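Local coordinates for dihydrodipicolinate synthase family protein (Sinorhizobium meliloti, PDB 4DNH), which is of unknown function but adopts a TIM-barrel fold and may be related to enzymes of the dihydrodipicolinate synthase type, at residues V3-P8 / A376-V381; K238-R243 / Y260-A265. All coordinates share one frame; numbering follows the deposited sequence.

How the contacts relate
Starting at the N terminus, residues 3-8 lie largely on strand 4-9, the first of a small antiparallel hairpin, and contact 1 sets this strand against the C-terminal helix 371-384. That pairing closes a loop running through almost the entire chain, including all eight strands of the parallel barrel. Contact 2 belongs well within that loop: helix 236-243 follows barrel strand 226-232, the chain passes through strand 251-254, and helix 260-265 then closes a short loop of 16 residues. The two loops therefore nest without crossing. The centres of the two contacts lie about 37 Å apart and their nearest atoms about 19 Å apart. Contact 1 joins the two chain ends; contact 2 joins successive helices beside the barrel.

Contact 1: residues V3-P8 / A376-V381; sequences VSIDLP and ARMRRV
Ile5 and Leu7 carry the apolar half of this contact, both meeting the same atom of the C-terminal helix. CG of Met378, modelled as selenomethionine, lies 3.9 Å from Ile5 CD1 and 3.9 Å from Leu7 CD2. The first torsion of Met378 (chi1 -172°) sets CG anti to the backbone N, which places it where both strand residues touch it. Ile5 CD1 also lies 3.9 Å from Arg379 CG, the side chains of Ile5 and Arg379 sliding past each other in opposite directions. Phe359 of helix 352-364 touches both Ile5 and Leu7, so their apolar groups pack against two helices.

The polar half belongs to the Arg379 guanidinium. Its NH1 gives a weak hydrogen bond to Ser4 O, 3.2 Å long and well bent, with an N-H...O angle of 120°. Ile5 CG1 comes to the edge of the same guanidinium, 3.3 Å from Arg379 NH1.

The hairpin strand is thus joined to the terminal helix chiefly through apolar packing. With a single weak hydrogen bond between the segments, and that from an exposed arginine, direct polar bonding probably adds little to their hold on each other.

Contact 2: residues K238-R243 / Y260-A265; sequences KEIVMR and YAELIA
Leu263 packs among Glu239, Ile240 and Arg243, joining two successive helices of a TIM barrel: one follows the sixth strand and the other the seventh, and their axes run within 14° of parallel.

The tight part centres on the Leu263 side chain. It meets Glu239 tip to tip, with Leu263 CD1 only 3.1 Å from Glu239 OE1. This buried carboxylate has its polar partners elsewhere: OE1 bonds to Thr254 OG1 and OE2 to Ser272 OG, which together would hold it in position against the leucine. The other methyl, Leu263 CD2, lies 3.8 Å from Ile240 CG1 and also sits over one face of the Arg243 guanidinium.

Arg243 adds the direct polar bond. Its chain runs extended from CG to NE, and NH1 donates to Leu263 O at 2.9 Å with an N-H...O angle of 137°; the acceptor lies close to the guanidinium plane. NH1 also bonds Ser272 OG, so that one serine links the arginine and the buried glutamate, while NH2 forms a salt bridge with Asp267. An alanine here would probably leave Asp267 without its charged mate, strip Leu263 O of this N-H, and open a gap over Leu263 CD2.

Packing is looser around partly exposed Glu262. Its side chain crosses that of Ile240 at about a right angle, and the nearest atoms, Glu262 OE2 and Ile240 CD1, stay 4.2 Å apart. Here a water lies between the helices: its bond from Arg243 NH2 is modelled too short to be trusted in detail, but it donates to Glu262 O at 2.8 Å.

Contact 1: residues V3-P8 / A376-V381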
# COMPACT_ATOMS: atom_id res chain seq x y z
N VAL A 3 17.23 26.66 4.65
CA VAL A 3 17.21 26.17 3.28
C VAL A 3 15.97 26.69 2.55
O VAL A 3 14.84 26.59 3.05
CB VAL A 3 17.26 24.63 3.22
CG1 VAL A 3 17.28 24.16 1.78
CG2 VAL A 3 18.48 24.09 3.97
N SER A 4 16.22 27.23 1.36
CA SER A 4 15.19 27.87 0.56
C SER A 4 15.27 27.34 -0.88
O SER A 4 16.35 27.00 -1.36
CB SER A 4 15.36 29.39 0.61
OG SER A 4 14.48 30.05 -0.28
N ILE A 5 14.13 27.26 -1.55
CA ILE A 5 14.07 26.78 -2.94
C ILE A 5 12.93 27.46 -3.71
O ILE A 5 11.84 27.69 -3.16
CB ILE A 5 13.97 25.23 -3.01
CG1 ILE A 5 13.94 24.73 -4.46
CG2 ILE A 5 12.77 24.70 -2.22
CD1 ILE A 5 14.36 23.29 -4.62
N ASP A 6 13.18 27.80 -4.98
CA ASP A 6 12.12 28.34 -5.84
C ASP A 6 11.33 27.23 -6.51
O ASP A 6 11.89 26.36 -7.16
CB ASP A 6 12.68 29.32 -6.87
CG ASP A 6 12.90 30.71 -6.30
OD1 ASP A 6 12.33 31.04 -5.23
OD2 ASP A 6 13.63 31.49 -6.92
N LEU A 7 10.01 27.25 -6.32
CA LEU A 7 9.13 26.16 -6.75
C LEU A 7 7.96 26.69 -7.56
O LEU A 7 7.52 27.83 -7.36
CB LEU A 7 8.60 25.39 -5.55
CG LEU A 7 9.58 24.64 -4.66
CD1 LEU A 7 8.80 24.03 -3.51
CD2 LEU A 7 10.36 23.54 -5.37
N PRO A 8 7.44 25.86 -8.49
CA PRO A 8 6.32 26.30 -9.31
C PRO A 8 4.97 26.26 -8.61
O PRO A 8 4.62 25.26 -7.99
CB PRO A 8 6.34 25.34 -10.50
CG PRO A 8 7.15 24.17 -10.09
CD PRO A 8 7.99 24.55 -8.91
N ALA A 376 18.31 19.29 -2.79
CA ALA A 376 19.23 19.15 -3.93
C ALA A 376 18.58 18.32 -5.02
O ALA A 376 18.64 18.66 -6.20
CB ALA A 376 20.56 18.53 -3.50
N ARG A 377 17.96 17.22 -4.62
CA ARG A 377 17.24 16.36 -5.54
C ARG A 377 16.06 17.05 -6.22
O ARG A 377 15.90 16.90 -7.44
CB ARG A 377 16.82 15.07 -4.85
CG ARG A 377 17.87 14.01 -5.07
CD ARG A 377 17.99 13.03 -3.93
NE ARG A 377 19.17 12.19 -4.18
CZ ARG A 377 19.14 10.87 -4.29
NH1 ARG A 377 17.99 10.20 -4.15
NH2 ARG A 377 20.26 10.21 -4.52
N MSE A 378 15.28 17.82 -5.46
CA MSE A 378 14.24 18.67 -6.05
C MSE A 378 14.83 19.64 -7.06
O MSE A 378 14.23 19.88 -8.11
CB MSE A 378 13.45 19.43 -4.99
CG MSE A 378 12.25 20.16 -5.60
SE MSE A 378 10.68 19.00 -5.94
CE MSE A 378 10.35 19.52 -7.81
N ARG A 379 16.00 20.20 -6.76
CA ARG A 379 16.66 21.12 -7.68
C ARG A 379 17.03 20.43 -8.99
O ARG A 379 16.87 21.02 -10.06
CB ARG A 379 17.91 21.75 -7.05
CG ARG A 379 17.74 23.18 -6.56
CD ARG A 379 18.26 23.30 -5.13
NE ARG A 379 18.94 24.55 -4.85
CZ ARG A 379 18.36 25.67 -4.41
NH1 ARG A 379 17.05 25.72 -4.23
NH2 ARG A 379 19.09 26.75 -4.18
N ARG A 380 17.50 19.19 -8.91
CA ARG A 380 17.88 18.43 -10.11
C ARG A 380 16.67 18.11 -10.96
O ARG A 380 16.76 18.09 -12.20
CB ARG A 380 18.63 17.13 -9.75
CG ARG A 380 20.15 17.29 -9.79
CD ARG A 380 20.89 15.96 -9.96
NE ARG A 380 21.33 15.40 -8.68
CZ ARG A 380 20.89 14.24 -8.17
NH1 ARG A 380 20.01 13.48 -8.81
NH2 ARG A 380 21.36 13.83 -6.99
N VAL A 381 15.53 17.88 -10.31
CA VAL A 381 14.26 17.62 -10.98
C VAL A 381 13.74 18.88 -11.70
O VAL A 381 13.35 18.81 -12.87
CB VAL A 381 13.22 17.03 -10.01
CG1 VAL A 381 11.84 16.96 -10.66
CG2 VAL A 381 13.67 15.65 -9.54

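Contact 2: residues K238-R243 / Y260-A265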
# COMPACT_ATOMS: atom_id res chain seq x y z
N LYS A 238 -17.77 4.03 5.65
CA LYS A 238 -18.01 2.65 5.29
C LYS A 238 -17.14 1.69 6.10
O LYS A 238 -17.59 0.58 6.43
CB LYS A 238 -17.86 2.43 3.78
CG LYS A 238 -19.13 2.75 3.00
CD LYS A 238 -18.89 2.81 1.49
CE LYS A 238 -20.02 3.52 0.78
NZ LYS A 238 -20.03 4.99 1.06
N GLU A 239 -15.94 2.14 6.47
CA GLU A 239 -15.03 1.36 7.30
C GLU A 239 -15.54 1.24 8.76
O GLU A 239 -15.54 0.15 9.34
CB GLU A 239 -13.61 1.96 7.27
CG GLU A 239 -12.57 1.07 7.91
CD GLU A 239 -11.14 1.60 7.83
OE1 GLU A 239 -10.78 2.29 6.85
OE2 GLU A 239 -10.35 1.31 8.76
N ILE A 240 -15.96 2.37 9.32
CA ILE A 240 -16.42 2.43 10.70
C ILE A 240 -17.63 1.52 10.87
O ILE A 240 -17.69 0.75 11.83
CB ILE A 240 -16.72 3.88 11.15
CG1 ILE A 240 -15.40 4.67 11.25
CG2 ILE A 240 -17.48 3.90 12.47
CD1 ILE A 240 -15.53 6.15 11.51
N VAL A 241 -18.55 1.58 9.91
CA VAL A 241 -19.74 0.73 9.93
C VAL A 241 -19.38 -0.75 9.80
O VAL A 241 -20.07 -1.61 10.33
CB VAL A 241 -20.79 1.15 8.86
CG1 VAL A 241 -21.91 0.12 8.73
CG2 VAL A 241 -21.38 2.52 9.19
N MSE A 242 -18.27 -1.04 9.13
CA MSE A 242 -17.92 -2.43 8.87
C MSE A 242 -17.14 -3.04 9.99
O MSE A 242 -17.36 -4.20 10.34
CB MSE A 242 -17.15 -2.55 7.58
CG MSE A 242 -17.37 -3.97 7.07
SE MSE A 242 -16.18 -4.19 5.54
CE MSE A 242 -16.92 -5.91 4.92
N ARG A 243 -16.23 -2.26 10.58
CA ARG A 243 -15.41 -2.77 11.68
C ARG A 243 -16.19 -3.09 12.96
O ARG A 243 -15.68 -3.77 13.85
CB ARG A 243 -14.24 -1.82 11.96
CG ARG A 243 -14.62 -0.48 12.55
CD ARG A 243 -13.37 0.31 12.88
NE ARG A 243 -13.72 1.60 13.45
CZ ARG A 243 -12.89 2.62 13.62
NH1 ARG A 243 -11.61 2.53 13.25
NH2 ARG A 243 -13.33 3.75 14.15
N TYR A 260 -6.50 7.48 7.77
CA TYR A 260 -5.77 6.56 8.64
C TYR A 260 -5.57 7.00 10.11
O TYR A 260 -5.74 6.20 11.03
CB TYR A 260 -4.42 6.19 8.01
CG TYR A 260 -3.52 7.36 7.66
CD1 TYR A 260 -3.69 8.07 6.47
CD2 TYR A 260 -2.48 7.74 8.51
CE1 TYR A 260 -2.86 9.15 6.15
CE2 TYR A 260 -1.64 8.80 8.20
CZ TYR A 260 -1.84 9.51 7.02
OH TYR A 260 -1.00 10.58 6.72
N ALA A 261 -5.21 8.26 10.33
CA ALA A 261 -4.97 8.74 11.70
C ALA A 261 -6.22 8.58 12.57
O ALA A 261 -6.15 7.99 13.65
CB ALA A 261 -4.48 10.18 11.71
N GLU A 262 -7.36 9.08 12.06
CA GLU A 262 -8.66 8.99 12.74
C GLU A 262 -9.07 7.54 12.99
O GLU A 262 -9.56 7.21 14.08
CB GLU A 262 -9.76 9.71 11.93
CG GLU A 262 -11.11 9.71 12.63
CD GLU A 262 -12.27 10.16 11.74
OE1 GLU A 262 -12.05 10.97 10.81
OE2 GLU A 262 -13.43 9.72 11.99
N LEU A 263 -8.89 6.69 11.98
CA LEU A 263 -9.32 5.30 12.05
C LEU A 263 -8.43 4.43 12.93
O LEU A 263 -8.95 3.61 13.71
CB LEU A 263 -9.43 4.70 10.64
CG LEU A 263 -10.39 5.40 9.67
CD1 LEU A 263 -10.08 5.01 8.23
CD2 LEU A 263 -11.82 5.08 10.03
N ILE A 264 -7.11 4.61 12.83
CA ILE A 264 -6.14 3.86 13.66
C ILE A 264 -6.35 4.16 15.16
O ILE A 264 -6.43 3.23 15.97
CB ILE A 264 -4.69 4.07 13.19
CG1 ILE A 264 -4.52 3.51 11.77
CG2 ILE A 264 -3.70 3.36 14.10
CD1 ILE A 264 -3.23 3.90 11.07
N ALA A 265 -6.47 5.44 15.52
CA ALA A 265 -6.80 5.84 16.90
C ALA A 265 -8.16 5.30 17.34
O ALA A 265 -8.35 4.92 18.49
CB ALA A 265 -6.76 7.36 17.04
O HOH W 1 -12.05 5.94 14.00